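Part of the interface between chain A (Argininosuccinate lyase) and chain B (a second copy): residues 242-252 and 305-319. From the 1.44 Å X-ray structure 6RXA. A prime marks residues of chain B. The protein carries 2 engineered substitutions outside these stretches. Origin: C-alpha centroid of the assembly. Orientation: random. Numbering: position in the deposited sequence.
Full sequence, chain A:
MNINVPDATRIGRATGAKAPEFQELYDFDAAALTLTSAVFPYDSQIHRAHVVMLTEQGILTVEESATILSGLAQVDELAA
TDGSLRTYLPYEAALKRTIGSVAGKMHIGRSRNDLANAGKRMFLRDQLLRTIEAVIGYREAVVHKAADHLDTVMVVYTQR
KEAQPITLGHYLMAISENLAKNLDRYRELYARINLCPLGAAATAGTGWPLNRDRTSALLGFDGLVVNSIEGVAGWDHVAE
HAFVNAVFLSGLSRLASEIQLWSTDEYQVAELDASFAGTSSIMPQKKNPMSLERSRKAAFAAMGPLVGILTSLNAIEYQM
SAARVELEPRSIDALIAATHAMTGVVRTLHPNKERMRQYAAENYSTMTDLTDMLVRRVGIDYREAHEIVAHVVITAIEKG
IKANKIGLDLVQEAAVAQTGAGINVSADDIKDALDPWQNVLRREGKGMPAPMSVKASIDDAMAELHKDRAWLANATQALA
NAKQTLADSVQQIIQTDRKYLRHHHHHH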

ATOM      1  N   ALA A 242      -6.777   1.795 -11.594  1.00 11.32           N
ATOM      2  CA  ALA A 242      -6.852   1.454 -10.180  1.00 11.30           C
ATOM      3  C   ALA A 242      -6.747   2.697  -9.303  1.00 11.20           C
ATOM      4  O   ALA A 242      -7.457   2.816  -8.289  1.00 12.86           O
ATOM      5  CB  ALA A 242      -5.756   0.449  -9.825  1.00 11.61           C
ATOM      6  N   PHE A 243      -5.872   3.636  -9.669  1.00 10.69           N
ATOM      7  CA  PHE A 243      -5.739   4.842  -8.867  1.00 10.72           C
ATOM      8  C   PHE A 243      -7.002   5.702  -8.901  1.00 10.09           C
ATOM      9  O   PHE A 243      -7.458   6.192  -7.857  1.00 12.67           O
ATOM     10  CB  PHE A 243      -4.568   5.713  -9.301  1.00 10.42           C
ATOM     11  CG  PHE A 243      -4.629   7.060  -8.664  1.00 10.89           C
ATOM     12  CD1 PHE A 243      -4.371   7.202  -7.300  1.00 10.72           C
ATOM     13  CD2 PHE A 243      -5.018   8.168  -9.380  1.00 11.33           C
ATOM     14  CE1 PHE A 243      -4.477   8.417  -6.688  1.00 10.95           C
ATOM     15  CE2 PHE A 243      -5.119   9.402  -8.762  1.00 11.68           C
ATOM     16  CZ  PHE A 243      -4.862   9.521  -7.406  1.00 11.50           C
ATOM     17  N   VAL A 244      -7.545   5.977 -10.096  1.00 11.75           N
ATOM     18  CA  VAL A 244      -8.705   6.861 -10.131  1.00 11.40           C
ATOM     19  C   VAL A 244      -9.846   6.231  -9.334  1.00 11.39           C
ATOM     20  O   VAL A 244     -10.553   6.914  -8.581  1.00 12.74           O
ATOM     21  CB  VAL A 244      -9.119   7.251 -11.562  1.00 12.25           C
ATOM     22  CG1 VAL A 244     -10.267   8.268 -11.488  1.00 13.05           C
ATOM     23  CG2 VAL A 244      -7.945   7.839 -12.316  1.00 12.75           C
ATOM     24  N   ASN A 245     -10.009   4.908  -9.448  1.00 11.70           N
ATOM     25  CA  ASN A 245     -11.006   4.224  -8.629  1.00 11.74           C
ATOM     26  C   ASN A 245     -10.749   4.483  -7.147  1.00 11.49           C
ATOM     27  O   ASN A 245     -11.675   4.782  -6.383  1.00 12.84           O
ATOM     28  CB  ASN A 245     -10.976   2.720  -8.890  1.00 11.64           C
ATOM     29  CG  ASN A 245     -11.591   2.309 -10.212  1.00 11.44           C
ATOM     30  OD1 ASN A 245     -12.045   3.132 -11.020  1.00 12.24           O
ATOM     31  ND2 ASN A 245     -11.596   0.996 -10.446  1.00 12.23           N
ATOM     32  N   ALA A 246      -9.494   4.354  -6.711  1.00 11.81           N
ATOM     33  CA  ALA A 246      -9.193   4.509  -5.294  1.00 11.10           C
ATOM     34  C   ALA A 246      -9.442   5.938  -4.818  1.00 10.58           C
ATOM     35  O   ALA A 246      -9.980   6.153  -3.726  1.00 12.72           O
ATOM     36  CB  ALA A 246      -7.758   4.105  -4.984  1.00 11.23           C
ATOM     37  N   VAL A 247      -9.006   6.936  -5.593  1.00 11.03           N
ATOM     38  CA  VAL A 247      -9.175   8.318  -5.126  1.00 11.04           C
ATOM     39  C   VAL A 247     -10.642   8.740  -5.163  1.00 10.98           C
ATOM     40  O   VAL A 247     -11.147   9.359  -4.216  1.00 12.40           O
ATOM     41  CB  VAL A 247      -8.226   9.308  -5.836  1.00 11.27           C
ATOM     42  CG1 VAL A 247      -8.701   9.645  -7.238  1.00 11.80           C
ATOM     43  CG2 VAL A 247      -8.089  10.586  -4.986  1.00 11.98           C
ATOM     44  N   PHE A 248     -11.355   8.400  -6.245  1.00 11.33           N
ATOM     45  CA  PHE A 248     -12.791   8.626  -6.304  1.00 11.46           C
ATOM     46  C   PHE A 248     -13.497   7.978  -5.115  1.00 11.03           C
ATOM     47  O   PHE A 248     -14.306   8.611  -4.424  1.00 13.39           O
ATOM     48  CB  PHE A 248     -13.363   8.096  -7.630  1.00 12.19           C
ATOM     49  CG  PHE A 248     -14.838   7.842  -7.556  1.00 11.70           C
ATOM     50  CD1 PHE A 248     -15.725   8.891  -7.406  1.00 12.01           C
ATOM     51  CD2 PHE A 248     -15.332   6.559  -7.549  1.00 12.10           C
ATOM     52  CE1 PHE A 248     -17.063   8.674  -7.269  1.00 12.31           C
ATOM     53  CE2 PHE A 248     -16.678   6.327  -7.420  1.00 12.81           C
ATOM     54  CZ  PHE A 248     -17.558   7.375  -7.284  1.00 12.15           C
ATOM     55  N   LEU A 249     -13.179   6.713  -4.841  1.00 11.45           N
ATOM     56  CA  LEU A 249     -13.845   6.025  -3.740  1.00 11.01           C
ATOM     57  C   LEU A 249     -13.477   6.630  -2.397  1.00 10.85           C
ATOM     58  O   LEU A 249     -14.282   6.553  -1.463  1.00 11.91           O
ATOM     59  CB  LEU A 249     -13.577   4.518  -3.782  1.00 11.25           C
ATOM     60  CG  LEU A 249     -14.409   3.748  -4.826  1.00 12.02           C
ATOM     61  CD1 LEU A 249     -13.892   2.341  -5.024  1.00 12.47           C
ATOM     62  CD2 LEU A 249     -15.873   3.710  -4.395  1.00 12.36           C
ATOM     63  N   SER A 250     -12.278   7.215  -2.268  1.00 10.75           N
ATOM     64  CA  SER A 250     -11.942   7.841  -0.994  1.00 11.04           C
ATOM     65  C   SER A 250     -12.870   9.018  -0.715  1.00 10.42           C
ATOM     66  O   SER A 250     -13.244   9.250   0.442  1.00 12.94           O
ATOM     67  CB  SER A 250     -10.465   8.256  -0.915  1.00 11.67           C
ATOM     68  OG  SER A 250     -10.225   9.488  -1.573  1.00 13.36           O
ATOM     69  N   GLY A 251     -13.290   9.744  -1.756  1.00 11.19           N
ATOM     70  CA  GLY A 251     -14.234  10.825  -1.537  1.00 11.39           C
ATOM     71  C   GLY A 251     -15.613  10.307  -1.209  1.00 11.76           C
ATOM     72  O   GLY A 251     -16.359  10.937  -0.451  1.00 12.93           O
ATOM     73  N   LEU A 252     -15.965   9.153  -1.779  1.00 12.21           N
ATOM     74  CA  LEU A 252     -17.215   8.477  -1.456  1.00 11.55           C
ATOM     75  C   LEU A 252     -17.205   7.965  -0.020  1.00 10.80           C
ATOM     76  O   LEU A 252     -18.198   8.126   0.701  1.00 12.49           O
ATOM     77  CB  LEU A 252     -17.449   7.375  -2.498  1.00 12.75           C
ATOM     78  CG  LEU A 252     -18.739   6.578  -2.341  1.00 12.95           C
ATOM     79  CD1 LEU A 252     -19.266   6.069  -3.671  1.00 13.11           C
ATOM     80  CD2 LEU A 252     -18.538   5.419  -1.395  1.00 12.90           C
TER
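Chain B (305-319) PLVGILTSLNAIEYQ

Two helices that run roughly the same way at a modest angle can be wide apart at one end and close at the other, and this contact between two copies of argininosuccinate lyase is a compact example. Residues 305′ to about 314′ of chain B form the last turns of a helix that begins earlier in the chain; beyond it the backbone is extended or irregular through Gln319′. The axis of this helix runs at 27° to that of chain A helix 242-252, N-to-C directions roughly aligned, with a closest approach of 8.8 Å. The backbones converge along their length: CA of Leu306′ lies 9.6 Å from CA of Phe243, CA of Leu310′ 6.9 Å from CA of Val247, and CA of Asn314′ just 4.8 Å from CA of Ser250.

Where the gap is wider, Leu310′ fills it. Its CA-to-CB bond points toward chain A, and with chi1 m and chi2 t Leu310′ CD1 lies 4.3 Å from Ala246 CB and 4.3 Å from Phe243 CE1, at the edge of that ring, while Leu310′ CD2 packs 3.9 Å from Val247 CA. One turn earlier, Leu306′ CD1 reaches to 4.1 Å from Phe243 CE1.

At the narrow end Ser250, the residue with the most covered surface, turns its hydroxyl back onto its own helix, Ser250 OG donating to Val247 O at 2.8 Å. Leu313′ packs here, Leu313′ CB 3.8 Å from Ser250 OG. Asn314′ OD1 comes to 3.2 Å from Ser250 CA, yet has no hydrogen-bonding partner in the model. The amide nitrogen fares better: Asn314′ ND2 donates to a water O 3.0 Å away, which in turn donates to Ala246 O at 2.9 Å, so that the polar link between the stretches is made through solvent. Past the helix, Tyr318′ CD1 lies 4.2 Å from Gly251 O.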

ATOM      1  N   PRO B 305       4.205   7.406   0.219  1.00 12.97           N
ATOM      2  CA  PRO B 305       3.308   8.576   0.302  1.00 10.92           C
ATOM      3  C   PRO B 305       1.957   8.315  -0.328  1.00 11.19           C
ATOM      4  O   PRO B 305       0.931   8.740   0.219  1.00 12.92           O
ATOM      5  CB  PRO B 305       4.091   9.676  -0.428  1.00 12.32           C
ATOM      6  CG  PRO B 305       5.539   9.270  -0.250  1.00 13.35           C
ATOM      7  CD  PRO B 305       5.506   7.752  -0.383  1.00 13.13           C
ATOM      8  N   LEU B 306       1.928   7.635  -1.471  1.00 11.57           N
ATOM      9  CA  LEU B 306       0.662   7.343  -2.136  1.00 11.28           C
ATOM     10  C   LEU B 306      -0.298   6.613  -1.200  1.00 10.91           C
ATOM     11  O   LEU B 306      -1.463   7.005  -1.052  1.00 13.01           O
ATOM     12  CB  LEU B 306       0.925   6.515  -3.391  1.00 11.66           C
ATOM     13  CG  LEU B 306      -0.300   6.000  -4.154  1.00 12.11           C
ATOM     14  CD1 LEU B 306      -1.184   7.153  -4.576  1.00 12.72           C
ATOM     15  CD2 LEU B 306       0.153   5.152  -5.331  1.00 12.13           C
ATOM     16  N   VAL B 307       0.182   5.561  -0.538  1.00 11.21           N
ATOM     17  CA  VAL B 307      -0.664   4.787   0.370  1.00 11.02           C
ATOM     18  C   VAL B 307      -1.041   5.588   1.610  1.00 11.37           C
ATOM     19  O   VAL B 307      -2.191   5.561   2.050  1.00 12.68           O
ATOM     20  CB  VAL B 307       0.018   3.452   0.709  1.00 12.87           C
ATOM     21  CG1 VAL B 307      -0.720   2.727   1.823  1.00 14.03           C
ATOM     22  CG2 VAL B 307       0.109   2.586  -0.546  1.00 13.90           C
ATOM     23  N   GLY B 308      -0.092   6.302   2.210  1.00 11.52           N
ATOM     24  CA  GLY B 308      -0.422   7.080   3.395  1.00 11.70           C
ATOM     25  C   GLY B 308      -1.462   8.148   3.119  1.00 11.28           C
ATOM     26  O   GLY B 308      -2.375   8.358   3.920  1.00 12.39           O
ATOM     27  N   ILE B 309      -1.317   8.854   1.995  1.00 11.56           N
ATOM     28  CA  ILE B 309      -2.262   9.906   1.650  1.00 10.06           C
ATOM     29  C   ILE B 309      -3.650   9.319   1.446  1.00  9.87           C
ATOM     30  O   ILE B 309      -4.633   9.786   2.031  1.00 11.95           O
ATOM     31  CB  ILE B 309      -1.777  10.677   0.408  1.00 11.72           C
ATOM     32  CG1 ILE B 309      -0.506  11.462   0.700  1.00 11.23           C
ATOM     33  CG2 ILE B 309      -2.862  11.632  -0.053  1.00 13.13           C
ATOM     34  CD1 ILE B 309       0.288  11.837  -0.553  1.00 12.86           C
ATOM     35  N   LEU B 310      -3.750   8.266   0.626  1.00 11.45           N
ATOM     36  CA  LEU B 310      -5.057   7.661   0.366  1.00 10.91           C
ATOM     37  C   LEU B 310      -5.664   7.050   1.624  1.00 12.06           C
ATOM     38  O   LEU B 310      -6.882   7.135   1.830  1.00 12.48           O
ATOM     39  CB  LEU B 310      -4.970   6.612  -0.734  1.00 11.47           C
ATOM     40  CG  LEU B 310      -4.902   7.165  -2.153  1.00 12.42           C
ATOM     41  CD1 LEU B 310      -4.474   6.057  -3.116  1.00 13.01           C
ATOM     42  CD2 LEU B 310      -6.198   7.803  -2.606  1.00 13.00           C
ATOM     43  N   THR B 311      -4.848   6.414   2.467  1.00 11.72           N
ATOM     44  CA  THR B 311      -5.378   5.907   3.732  1.00 11.37           C
ATOM     45  C   THR B 311      -6.001   7.040   4.538  1.00 10.82           C
ATOM     46  O   THR B 311      -7.093   6.902   5.099  1.00 12.27           O
ATOM     47  CB  THR B 311      -4.279   5.226   4.540  1.00 11.79           C
ATOM     48  OG1 THR B 311      -3.872   4.031   3.862  1.00 12.96           O
ATOM     49  CG2 THR B 311      -4.762   4.845   5.915  1.00 11.18           C
ATOM     50  N   SER B 312      -5.300   8.174   4.624  1.00 10.84           N
ATOM     51  CA  SER B 312      -5.799   9.286   5.430  1.00 11.73           C
ATOM     52  C   SER B 312      -7.121   9.819   4.881  1.00 11.98           C
ATOM     53  O   SER B 312      -8.011  10.188   5.658  1.00 13.35           O
ATOM     54  CB  SER B 312      -4.733  10.387   5.570  1.00 11.55           C
ATOM     55  OG  SER B 312      -4.607  11.197   4.419  1.00 12.49           O
ATOM     56  N   LEU B 313      -7.285   9.853   3.551  1.00 11.91           N
ATOM     57  CA  LEU B 313      -8.532  10.354   2.979  1.00 12.21           C
ATOM     58  C   LEU B 313      -9.665   9.364   3.196  1.00 11.75           C
ATOM     59  O   LEU B 313     -10.807   9.769   3.418  1.00 12.92           O
ATOM     60  CB  LEU B 313      -8.344  10.661   1.498  1.00 11.93           C
ATOM     61  CG  LEU B 313      -7.347  11.789   1.189  1.00 13.05           C
ATOM     62  CD1 LEU B 313      -7.281  12.054  -0.305  1.00 14.11           C
ATOM     63  CD2 LEU B 313      -7.716  13.045   1.965  1.00 12.94           C
ATOM     64  N   ASN B 314      -9.361   8.072   3.166  1.00 12.39           N
ATOM     65  CA  ASN B 314     -10.356   7.055   3.470  1.00 12.13           C
ATOM     66  C   ASN B 314     -10.753   7.022   4.935  1.00 14.60           C
ATOM     67  O   ASN B 314     -11.698   6.309   5.283  1.00 18.82           O
ATOM     68  CB  ASN B 314      -9.789   5.688   3.077  1.00 11.72           C
ATOM     69  CG  ASN B 314     -10.011   5.378   1.634  1.00 12.35           C
ATOM     70  OD1 ASN B 314     -11.124   5.529   1.126  1.00 13.70           O
ATOM     71  ND2 ASN B 314      -8.969   4.915   0.950  1.00 12.27           N
ATOM     72  N   ALA B 315     -10.083   7.764   5.804  1.00 11.88           N
ATOM     73  CA  ALA B 315     -10.276   7.646   7.240  1.00 12.09           C
ATOM     74  C   ALA B 315     -11.115   8.766   7.850  1.00 11.96           C
ATOM     75  O   ALA B 315     -11.419   8.710   9.050  1.00 13.17           O
ATOM     76  CB  ALA B 315      -8.916   7.620   7.953  1.00 13.59           C
ATOM     77  N   ILE B 316     -11.468   9.790   7.068  1.00 10.97           N
ATOM     78  CA  ILE B 316     -12.082  11.009   7.586  1.00 11.20           C
ATOM     79  C   ILE B 316     -13.417  11.299   6.904  1.00 11.90           C
ATOM     80  O   ILE B 316     -13.931  10.472   6.145  1.00 13.08           O
ATOM     81  CB  ILE B 316     -11.104  12.200   7.467  1.00 12.05           C
ATOM     82  CG1 ILE B 316     -10.728  12.458   6.006  1.00 12.05           C
ATOM     83  CG2 ILE B 316      -9.848  11.914   8.305  1.00 12.97           C
ATOM     84  CD1 ILE B 316     -10.063  13.795   5.743  1.00 13.00           C
ATOM     85  N   GLU B 317     -14.000  12.458   7.203  1.00 12.27           N
ATOM     86  CA  GLU B 317     -15.184  12.979   6.536  1.00 12.20           C
ATOM     87  C   GLU B 317     -14.753  13.961   5.441  1.00 11.46           C
ATOM     88  O   GLU B 317     -13.559  14.159   5.190  1.00 12.69           O
ATOM     89  CB  GLU B 317     -16.125  13.628   7.551  1.00 12.74           C
ATOM     90  CG  GLU B 317     -16.713  12.636   8.563  1.00 12.94           C
ATOM     91  CD  GLU B 317     -15.700  12.121   9.566  1.00 13.54           C
ATOM     92  OE1 GLU B 317     -15.006  12.966  10.189  1.00 12.93           O
ATOM     93  OE2 GLU B 317     -15.625  10.885   9.737  1.00 13.73           O
ATOM     94  N   TYR B 318     -15.728  14.579   4.762  1.00 11.36           N
ATOM     95  CA  TYR B 318     -15.408  15.526   3.688  1.00 12.07           C
ATOM     96  C   TYR B 318     -15.263  16.912   4.306  1.00 12.66           C
ATOM     97  O   TYR B 318     -16.037  17.839   4.052  1.00 13.24           O
ATOM     98  CB  TYR B 318     -16.413  15.494   2.528  1.00 13.00           C
ATOM     99  CG  TYR B 318     -15.656  15.794   1.250  1.00 13.57           C
ATOM    100  CD1 TYR B 318     -15.011  14.789   0.557  1.00 13.90           C
ATOM    101  CD2 TYR B 318     -15.504  17.086   0.795  1.00 13.83           C
ATOM    102  CE1 TYR B 318     -14.244  15.072  -0.563  1.00 14.20           C
ATOM    103  CE2 TYR B 318     -14.738  17.380  -0.331  1.00 14.52           C
ATOM    104  CZ  TYR B 318     -14.112  16.362  -1.008  1.00 14.08           C
ATOM    105  OH  TYR B 318     -13.344  16.649  -2.128  1.00 14.25           O
ATOM    106  N   GLN B 319     -14.228  17.010   5.145  1.00 11.78           N
ATOM    107  CA  GLN B 319     -13.970  18.158   5.988  1.00 13.20           C
ATOM    108  C   GLN B 319     -12.498  18.541   5.941  1.00 12.92           C
ATOM    109  O   GLN B 319     -11.633  17.733   5.595  1.00 13.81           O
ATOM    110  CB  GLN B 319     -14.205  17.788   7.467  1.00 12.93           C
ATOM    111  CG  GLN B 319     -15.626  17.502   7.841  1.00 13.05           C
ATOM    112  CD  GLN B 319     -15.768  17.002   9.267  1.00 13.21           C
ATOM    113  OE1 GLN B 319     -14.869  17.165  10.103  1.00 14.30           O
ATOM    114  NE2 GLN B 319     -16.906  16.367   9.556  1.00 13.09           N
TER
HETATM  115  O   HOH W   1      -9.384   4.046  -1.847  1.00 12.73           O